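Local atomic coordinates of cruciferin (Brassica napus, PDB entry 3KGL), a protein that probably serves as a nutrient reservoir in rapeseed, storing amino acids as an 11S globulin of the cupin superfamily. Residues 76-81 with 145-150; 85-90 with 260-265. One frame throughout, in Å; residues are numbered along the deposited sequence.

Contact 1 of 2, residues 76-81 with 145-150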
loop_
_atom_site.group_PDB
_atom_site.type_symbol
_atom_site.label_atom_id
_atom_site.label_comp_id
_atom_site.label_asym_id
_atom_site.label_seq_id
_atom_site.Cartn_x
_atom_site.Cartn_y
_atom_site.Cartn_z
ATOM N N MET A 76 -21.305 16.870 17.425
ATOM C CA MET A 76 -20.793 15.647 16.812
ATOM C C MET A 76 -20.478 14.552 17.822
ATOM O O MET A 76 -20.047 14.816 18.934
ATOM C CB MET A 76 -19.539 15.917 16.002
ATOM C CG MET A 76 -18.726 14.664 15.790
ATOM S SD MET A 76 -17.174 14.998 14.970
ATOM C CE MET A 76 -16.343 15.972 16.220
ATOM N N GLY A 77 -20.688 13.314 17.407
ATOM C CA GLY A 77 -20.412 12.170 18.240
ATOM C C GLY A 77 -19.605 11.140 17.481
ATOM O O GLY A 77 -19.996 10.675 16.412
ATOM N N ARG A 78 -18.455 10.796 18.038
ATOM C CA ARG A 78 -17.620 9.738 17.508
ATOM C C ARG A 78 -17.860 8.587 18.465
ATOM O O ARG A 78 -18.207 8.811 19.624
ATOM C CB ARG A 78 -16.151 10.172 17.570
ATOM C CG ARG A 78 -15.340 10.050 16.272
ATOM C CD ARG A 78 -14.238 11.120 16.221
ATOM N NE ARG A 78 -13.731 11.389 17.564
ATOM C CZ ARG A 78 -13.375 12.589 18.010
ATOM N NH1 ARG A 78 -13.470 13.646 17.217
ATOM N NH2 ARG A 78 -12.932 12.733 19.254
ATOM N N VAL A 79 -17.694 7.359 17.988
ATOM C CA VAL A 79 -17.754 6.185 18.853
ATOM C C VAL A 79 -16.700 5.199 18.403
ATOM O O VAL A 79 -16.803 4.631 17.317
ATOM C CB VAL A 79 -19.116 5.475 18.787
ATOM C CG1 VAL A 79 -19.093 4.224 19.653
ATOM C CG2 VAL A 79 -20.232 6.408 19.213
ATOM N N VAL A 80 -15.694 4.980 19.239
ATOM C CA VAL A 80 -14.610 4.066 18.888
ATOM C C VAL A 80 -14.845 2.647 19.436
ATOM O O VAL A 80 -15.726 2.442 20.278
ATOM C CB VAL A 80 -13.286 4.586 19.424
ATOM C CG1 VAL A 80 -13.150 6.068 19.128
ATOM C CG2 VAL A 80 -13.230 4.351 20.904
ATOM N N PRO A 81 -14.065 1.659 18.945
ATOM C CA PRO A 81 -14.151 0.290 19.480
ATOM C C PRO A 81 -13.645 0.179 20.921
ATOM O O PRO A 81 -12.431 0.203 21.163
ATOM C CB PRO A 81 -13.246 -0.521 18.539
ATOM C CG PRO A 81 -13.126 0.305 17.287
ATOM C CD PRO A 81 -13.216 1.734 17.739
ATOM N N LYS A 145 -18.264 10.936 24.242
ATOM C CA LYS A 145 -18.169 12.386 24.265
ATOM C C LYS A 145 -18.873 13.003 23.067
ATOM O O LYS A 145 -18.580 12.676 21.912
ATOM C CB LYS A 145 -16.703 12.829 24.307
ATOM C CG LYS A 145 -16.478 14.296 23.954
ATOM C CD LYS A 145 -15.071 14.767 24.332
ATOM C CE LYS A 145 -14.914 14.924 25.843
ATOM N NZ LYS A 145 -13.690 15.691 26.221
ATOM N N VAL A 146 -19.821 13.885 23.356
ATOM C CA VAL A 146 -20.459 14.690 22.330
ATOM C C VAL A 146 -19.763 16.038 22.264
ATOM O O VAL A 146 -19.876 16.846 23.183
ATOM C CB VAL A 146 -21.934 14.924 22.642
ATOM C CG1 VAL A 146 -22.503 15.990 21.721
ATOM C CG2 VAL A 146 -22.704 13.632 22.512
ATOM N N GLU A 147 -19.039 16.268 21.175
ATOM C CA GLU A 147 -18.309 17.509 20.965
ATOM C C GLU A 147 -19.200 18.581 20.316
ATOM O O GLU A 147 -20.224 18.257 19.712
ATOM C CB GLU A 147 -17.069 17.243 20.102
ATOM C CG GLU A 147 -15.932 16.529 20.833
ATOM C CD GLU A 147 -15.163 15.551 19.943
ATOM O OE1 GLU A 147 -15.598 14.379 19.820
ATOM O OE2 GLU A 147 -14.114 15.947 19.384
ATOM N N HIS A 148 -18.829 19.853 20.479
ATOM C CA HIS A 148 -19.459 20.936 19.734
ATOM C C HIS A 148 -18.552 21.279 18.568
ATOM O O HIS A 148 -17.324 21.252 18.696
ATOM C CB HIS A 148 -19.682 22.176 20.601
ATOM C CG HIS A 148 -20.423 23.279 19.900
ATOM N ND1 HIS A 148 -19.797 24.407 19.413
ATOM C CD2 HIS A 148 -21.740 23.422 19.609
ATOM C CE1 HIS A 148 -20.696 25.196 18.849
ATOM N NE2 HIS A 148 -21.882 24.620 18.953
ATOM N N ILE A 149 -19.160 21.588 17.430
ATOM C CA ILE A 149 -18.410 21.950 16.236
ATOM C C ILE A 149 -18.902 23.272 15.660
ATOM O O ILE A 149 -20.100 23.576 15.696
ATOM C CB ILE A 149 -18.494 20.857 15.159
ATOM C CG1 ILE A 149 -19.951 20.471 14.905
ATOM C CG2 ILE A 149 -17.701 19.642 15.579
ATOM C CD1 ILE A 149 -20.129 19.552 13.738
ATOM N N ARG A 150 -17.957 24.057 15.149
ATOM C CA ARG A 150 -18.243 25.352 14.541
ATOM C C ARG A 150 -17.446 25.430 13.263
ATOM O O ARG A 150 -16.563 24.613 13.040
ATOM C CB ARG A 150 -17.822 26.503 15.465
ATOM C CG ARG A 150 -16.461 26.307 16.122
ATOM C CD ARG A 150 -15.669 27.602 16.234
ATOM N NE ARG A 150 -14.391 27.353 16.898
ATOM C CZ ARG A 150 -13.281 28.063 16.709
ATOM N NH1 ARG A 150 -13.278 29.098 15.872
ATOM N NH2 ARG A 150 -12.162 27.723 17.353
#

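Contact 2 of 2, residues 85-90 with 260-265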
loop_
_atom_site.group_PDB
_atom_site.type_symbol
_atom_site.label_atom_id
_atom_site.label_comp_id
_atom_site.label_asym_id
_atom_site.label_seq_id
_atom_site.Cartn_x
_atom_site.Cartn_y
_atom_site.Cartn_z
ATOM N N GLU A 85 -17.103 5.754 28.850
ATOM C CA GLU A 85 -18.159 6.722 28.593
ATOM C C GLU A 85 -17.894 8.046 29.320
ATOM O O GLU A 85 -17.983 8.135 30.548
ATOM C CB GLU A 85 -19.536 6.134 28.921
ATOM C CG GLU A 85 -20.075 5.214 27.819
ATOM C CD GLU A 85 -21.237 4.343 28.280
ATOM O OE1 GLU A 85 -22.042 3.909 27.423
ATOM O OE2 GLU A 85 -21.342 4.088 29.498
ATOM N N THR A 86 -17.557 9.064 28.529
ATOM C CA THR A 86 -17.156 10.379 29.025
ATOM C C THR A 86 -18.341 11.182 29.565
ATOM O O THR A 86 -18.467 11.388 30.775
ATOM C CB THR A 86 -16.480 11.212 27.904
ATOM O OG1 THR A 86 -16.009 10.344 26.863
ATOM C CG2 THR A 86 -15.318 12.036 28.456
ATOM N N PHE A 87 -19.203 11.636 28.656
ATOM C CA PHE A 87 -20.329 12.496 29.014
ATOM C C PHE A 87 -21.472 11.765 29.725
ATOM O O PHE A 87 -21.547 10.526 29.718
ATOM C CB PHE A 87 -20.844 13.259 27.783
ATOM C CG PHE A 87 -20.073 14.517 27.490
ATOM C CD1 PHE A 87 -20.635 15.763 27.722
ATOM C CD2 PHE A 87 -18.775 14.455 27.005
ATOM C CE1 PHE A 87 -19.919 16.930 27.462
ATOM C CE2 PHE A 87 -18.056 15.618 26.745
ATOM C CZ PHE A 87 -18.630 16.856 26.974
ATOM N N GLN A 88 -22.351 12.560 30.336
ATOM C CA GLN A 88 -23.477 12.065 31.127
ATOM C C GLN A 88 -24.710 12.953 30.894
ATOM O O GLN A 88 -24.591 14.176 30.780
ATOM C CB GLN A 88 -23.084 12.014 32.615
ATOM C CG GLN A 88 -24.192 11.615 33.584
ATOM C CD GLN A 88 -24.827 12.813 34.289
ATOM O OE1 GLN A 88 -25.691 12.654 35.154
ATOM N NE2 GLN A 88 -24.393 14.016 33.925
ATOM N N ASP A 89 -25.888 12.334 30.813
ATOM C CA ASP A 89 -27.126 13.049 30.478
ATOM C C ASP A 89 -28.189 13.060 31.576
ATOM O O ASP A 89 -28.726 12.013 31.937
ATOM C CB ASP A 89 -27.751 12.456 29.217
ATOM C CG ASP A 89 -27.416 13.245 27.983
ATOM O OD1 ASP A 89 -27.665 12.742 26.863
ATOM O OD2 ASP A 89 -26.903 14.373 28.140
ATOM N N SER A 90 -28.511 14.246 32.083
ATOM C CA SER A 90 -29.609 14.378 33.030
ATOM C C SER A 90 -30.862 13.735 32.447
ATOM O O SER A 90 -31.176 13.923 31.270
ATOM C CB SER A 90 -29.891 15.851 33.353
ATOM O OG SER A 90 -28.852 16.433 34.124
ATOM N N SER A 260 -31.645 16.742 24.607
ATOM C CA SER A 260 -30.763 17.046 25.732
ATOM C C SER A 260 -29.628 16.016 25.829
ATOM O O SER A 260 -29.730 15.038 26.574
ATOM C CB SER A 260 -31.576 17.097 27.031
ATOM O OG SER A 260 -32.724 16.256 26.957
ATOM N N VAL A 261 -28.553 16.257 25.072
ATOM C CA VAL A 261 -27.435 15.317 24.903
ATOM C C VAL A 261 -26.173 15.686 25.703
ATOM O O VAL A 261 -25.268 14.861 25.869
ATOM C CB VAL A 261 -27.060 15.167 23.410
ATOM C CG1 VAL A 261 -25.776 14.385 23.257
ATOM C CG2 VAL A 261 -28.187 14.500 22.644
ATOM N N ILE A 262 -26.110 16.935 26.165
ATOM C CA ILE A 262 -25.158 17.359 27.195
ATOM C C ILE A 262 -25.898 18.296 28.139
ATOM O O ILE A 262 -26.330 19.371 27.722
ATOM C CB ILE A 262 -23.977 18.164 26.631
ATOM C CG1 ILE A 262 -23.541 17.645 25.254
ATOM C CG2 ILE A 262 -22.841 18.189 27.651
ATOM C CD1 ILE A 262 -22.664 18.628 24.483
ATOM N N ARG A 263 -26.048 17.916 29.402
ATOM C CA ARG A 263 -26.872 18.725 30.297
ATOM C C ARG A 263 -26.084 19.812 31.056
ATOM O O ARG A 263 -26.126 20.985 30.666
ATOM C CB ARG A 263 -27.718 17.834 31.204
ATOM C CG ARG A 263 -28.552 16.835 30.426
ATOM C CD ARG A 263 -29.580 17.531 29.546
ATOM N NE ARG A 263 -30.732 17.987 30.316
ATOM C CZ ARG A 263 -30.966 19.255 30.636
ATOM N NH1 ARG A 263 -30.123 20.198 30.239
ATOM N NH2 ARG A 263 -32.042 19.580 31.347
ATOM N N PRO A 264 -25.390 19.449 32.149
ATOM C CA PRO A 264 -24.425 20.439 32.632
ATOM C C PRO A 264 -22.996 19.921 32.480
ATOM O O PRO A 264 -22.673 18.878 33.050
ATOM C CB PRO A 264 -24.769 20.556 34.128
ATOM C CG PRO A 264 -25.871 19.504 34.392
ATOM C CD PRO A 264 -25.788 18.551 33.242
ATOM N N PRO A 265 -22.158 20.621 31.695
ATOM C CA PRO A 265 -20.726 20.300 31.604
ATOM C C PRO A 265 -19.931 20.929 32.754
ATOM O O PRO A 265 -19.973 22.147 32.949
ATOM C CB PRO A 265 -20.305 20.917 30.260
ATOM C CG PRO A 265 -21.594 21.289 29.557
ATOM C CD PRO A 265 -22.571 21.572 30.650
#

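Contact 1 of 2, residues 76-81 with 145-150
Met-76 and Glu-147 pair through their main chains as an antiparallel hydrogen-bonded pair. The N of Met-76 donates to Glu-147 O at 2.9 Å in a nearly straight bond (166°). The return bond, from Glu-147 N to Met-76 O, is more bent at the hydrogen, and Val-146 CA adds a CA-H...O contact of 3.4 Å to Met-76 O.

On the same side as Met-76, Arg-78 and Glu-147 meet. Arg-78 NH2 forms a salt bridge with Glu-147 OE1 at 3.2 Å, and NH1 makes a weak hydrogen bond to OE2. OE1 sits over one face of the guanidinium, toward its rim, with the two planes turned 73° apart, so the groups are far from coplanar although both oxygens face the guanidinium. The stronger partner of OE2 is Thr-288 OG1, which also bonds weakly to Arg-78 NH1 and should help fix the carboxylate's rotation.

Apolar packing uses the same face. Met-76 runs alongside Glu-147, and the bend at chi3 (66°) brings CE 4.0 Å from Ile-149 CG2, with Glu-147 OE2 merely nearby. A long, unbranched methionine can thus reach the branched isoleucine while lining the acid's side. Trp-164 bonds to the backbone of Gly-77 from the other side, making strand 73-79 an inner strand of the antiparallel, jelly-roll-like β-barrel of the N-terminal cupin domain.

Contact 2 of 2, residues 85-90 with 260-265
Ser-90 and Arg-263 meet through their aliphatic atoms, Ser-90 CB lying 3.4 Å from Arg-263 CG. Arg-263 sets its CG beside the backbone N and anti to the carbonyl carbon (chi1 -54°), which brings this methylene against the serine; further bends at chi2 and chi3 fold the chain, and NE comes to 3.8 Å from Ser-90 CB. Serine's short side chain lets CB and CG of the arginine lie close against it, with the serine OG beside its own backbone N and 3.8 Å from Pro-264 CD.

Phe-87 points its side chain toward the loop, where Ile-262 is an apolar neighbour of the ring, though the detail of their approach is doubtful. The loop lies against the strand by side-chain packing such as that of Ser-90 on Arg-263, without strand pairing: 87-89 is a short strand of the N-terminal cupin barrel that bonds through the backbone of Asp-89 to that of Asp-141 in strand 141-150, whereas 260-265 is irregular chain following strand 252-254.

The Asp-89 carboxylate faces the carbonyls of the loop, with OD1 3.1 Å from Ser-260 O. These are all acceptors and do not bond; such surroundings, with Glu-424 of a neighbouring subunit also close, would tend to disfavour a negative charge. His-143 NE2 hydrogen-bonds to OD1, which would partly offset this. An alanine here would probably leave His-143 NE2 without this acceptor and its imidazole freer to turn. Arg-263 NE lies 5.7 Å from Asp-89 OD2, too far for a direct salt bridge. Val-261, its side chain directed away from the strand, is packed on Pro-422 of the neighbouring subunit.

Contacts 1 and 2 have centres about 12 Å apart and reach the same antiparallel sheet of the N-terminal cupin domain, contact 2 through strand 87-89 alone; in this sheet strand 141-150 pairs with both strand 73-79 and strand 87-89. Along the chain the segments alternate: 76-81, 85-90, 145-150, then 260-265, so the two connections cross. The contacts also touch directly, Val-146 packing on Val-261 and Lys-145 on Phe-87. Contact 1 is a strand pairing within the barrel, while contact 2, farther from the centre of the chain, lays a distant loop against the short strand 87-89. Both reach a neighbouring subunit, placing this side of the barrel at an interface of the trimer.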